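Local coordinates for protein phenolic acid decarboxylase (Sedimentibacter hydroxybenzoicus, PDB 7AE5) that catalyses the reversible, oxygen-sensitive, non-oxidative decarboxylation of 4-hydroxybenzoate and 3,4-dihydroxybenzoate, using prenylated FMN and manganese, at residues T166-V171 and G178-A183. Sequence-based numbering, arbitrary orientation.
Sequences TYRIQV and GIQALA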
# COMPACT_ATOMS: atom_id res chain seq x y z
N THR C 166 -27.04 -33.28 -3.26
CA THR C 166 -26.71 -33.54 -4.65
C THR C 166 -25.23 -33.88 -4.77
O THR C 166 -24.38 -33.13 -4.29
CB THR C 166 -27.04 -32.34 -5.54
OG1 THR C 166 -26.47 -31.16 -4.98
CG2 THR C 166 -28.54 -32.17 -5.67
N TYR C 167 -24.94 -35.01 -5.40
CA TYR C 167 -23.57 -35.46 -5.61
C TYR C 167 -23.46 -36.02 -7.02
O TYR C 167 -24.37 -36.71 -7.49
CB TYR C 167 -23.16 -36.51 -4.58
CG TYR C 167 -23.45 -36.10 -3.16
CD1 TYR C 167 -22.73 -35.07 -2.55
CD2 TYR C 167 -24.45 -36.71 -2.42
CE1 TYR C 167 -23.00 -34.68 -1.26
CE2 TYR C 167 -24.73 -36.33 -1.12
CZ TYR C 167 -24.00 -35.31 -0.55
OH TYR C 167 -24.27 -34.92 0.75
N ARG C 168 -22.36 -35.71 -7.69
CA ARG C 168 -22.17 -36.20 -9.06
C ARG C 168 -22.01 -37.71 -9.06
O ARG C 168 -21.33 -38.29 -8.21
CB ARG C 168 -20.97 -35.51 -9.71
CG ARG C 168 -19.61 -35.96 -9.22
CD ARG C 168 -18.55 -34.94 -9.59
NE ARG C 168 -17.21 -35.49 -9.51
CZ ARG C 168 -16.13 -34.78 -9.19
NH1 ARG C 168 -16.22 -33.49 -8.90
NH2 ARG C 168 -14.95 -35.38 -9.16
N ILE C 169 -22.66 -38.36 -10.02
CA ILE C 169 -22.75 -39.81 -10.09
C ILE C 169 -22.18 -40.24 -11.43
O ILE C 169 -22.81 -40.05 -12.47
CB ILE C 169 -24.20 -40.30 -9.92
CG1 ILE C 169 -24.76 -39.87 -8.57
CG2 ILE C 169 -24.28 -41.80 -10.08
CD1 ILE C 169 -24.07 -40.52 -7.39
N GLN C 170 -20.98 -40.82 -11.41
CA GLN C 170 -20.35 -41.33 -12.62
C GLN C 170 -20.79 -42.78 -12.83
O GLN C 170 -20.59 -43.63 -11.96
CB GLN C 170 -18.83 -41.26 -12.56
CG GLN C 170 -18.17 -41.79 -13.82
CD GLN C 170 -16.65 -41.78 -13.76
OE1 GLN C 170 -16.06 -41.19 -12.85
NE2 GLN C 170 -16.02 -42.42 -14.73
N VAL C 171 -21.38 -43.05 -14.00
CA VAL C 171 -21.75 -44.42 -14.35
C VAL C 171 -20.47 -45.21 -14.62
O VAL C 171 -19.70 -44.88 -15.52
CB VAL C 171 -22.69 -44.44 -15.56
CG1 VAL C 171 -22.98 -45.87 -15.98
CG2 VAL C 171 -23.97 -43.69 -15.24
N GLY C 178 -19.93 -44.41 -9.53
CA GLY C 178 -19.02 -43.78 -8.60
C GLY C 178 -19.68 -42.64 -7.84
O GLY C 178 -20.71 -42.11 -8.25
N ILE C 179 -19.08 -42.27 -6.71
CA ILE C 179 -19.62 -41.21 -5.86
C ILE C 179 -18.50 -40.68 -4.98
O ILE C 179 -17.51 -41.37 -4.71
CB ILE C 179 -20.82 -41.73 -5.02
CG1 ILE C 179 -21.72 -40.57 -4.59
CG2 ILE C 179 -20.34 -42.53 -3.82
CD1 ILE C 179 -22.93 -41.01 -3.80
N GLN C 180 -18.65 -39.43 -4.53
CA GLN C 180 -17.65 -38.74 -3.72
C GLN C 180 -18.05 -38.87 -2.25
O GLN C 180 -18.84 -38.08 -1.75
CB GLN C 180 -17.54 -37.28 -4.12
CG GLN C 180 -16.92 -37.04 -5.48
CD GLN C 180 -16.74 -35.56 -5.77
OE1 GLN C 180 -17.70 -34.79 -5.74
NE2 GLN C 180 -15.50 -35.16 -6.03
N ALA C 181 -17.46 -39.85 -1.56
CA ALA C 181 -17.94 -40.21 -0.22
C ALA C 181 -17.62 -39.13 0.81
O ALA C 181 -18.44 -38.85 1.69
CB ALA C 181 -17.34 -41.55 0.20
N LEU C 182 -16.42 -38.53 0.74
CA LEU C 182 -16.07 -37.50 1.71
C LEU C 182 -16.93 -36.26 1.53
O LEU C 182 -17.28 -35.59 2.51
CB LEU C 182 -14.58 -37.16 1.59
CG LEU C 182 -13.80 -36.80 2.86
CD1 LEU C 182 -12.34 -36.55 2.52
CD2 LEU C 182 -14.37 -35.61 3.61
N ALA C 183 -17.31 -35.95 0.28
CA ALA C 183 -18.24 -34.85 0.04
C ALA C 183 -19.63 -35.13 0.60
O ALA C 183 -20.48 -34.22 0.58
CB ALA C 183 -18.33 -34.57 -1.46
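R168 and Q180 stack through their flat ends: the end of the Q180 amide lies over one face of the R168 guanidinium, displaced toward its rim, with the two planes 28° apart. R168 CZ lies 3.6 Å from Q180 CD. CG of R168 sits between its backbone N and carbonyl carbon (chi1 73°), and from there the chain runs extended to NE, which brings the guanidinium up beside Q180 although the CB of R168 does not point at 178-183. The charge is met by acids of the same chain: NE forms a salt bridge with E273, and NH1 a long, weak ion pair with E278, the predicted proton donor. A leucine in place of R168 would probably leave E273 without its charged mate and the amide face of Q180 without its stacking partner.

The aliphatic side chains of I169 and I179 run alongside each other in the same direction, with I169 CD1 3.7 Å from I179 CG1. Within the strand pair, G178 N donates a nearly straight bond (165°) to Q170 O at 2.6 Å. The return bond from Q170 N to G178 O is weak at 3.4 Å. Beyond the paired strands the chains diverge, and A183 O sits oblique to the Y167 ring, 3.2 Å from Y167 CE1. Q170 OE1 is hydrogen-bonded to G274 N.

Strands 169-173 and 176-179 are the two arms of an antiparallel beta hairpin in the Rift-related, FMN-binding domain of a UbiD-family decarboxylase; the diverging chain just before strand 169-173 carries T166, Y167 and R168, predicted to belong to the prenylated FMN site.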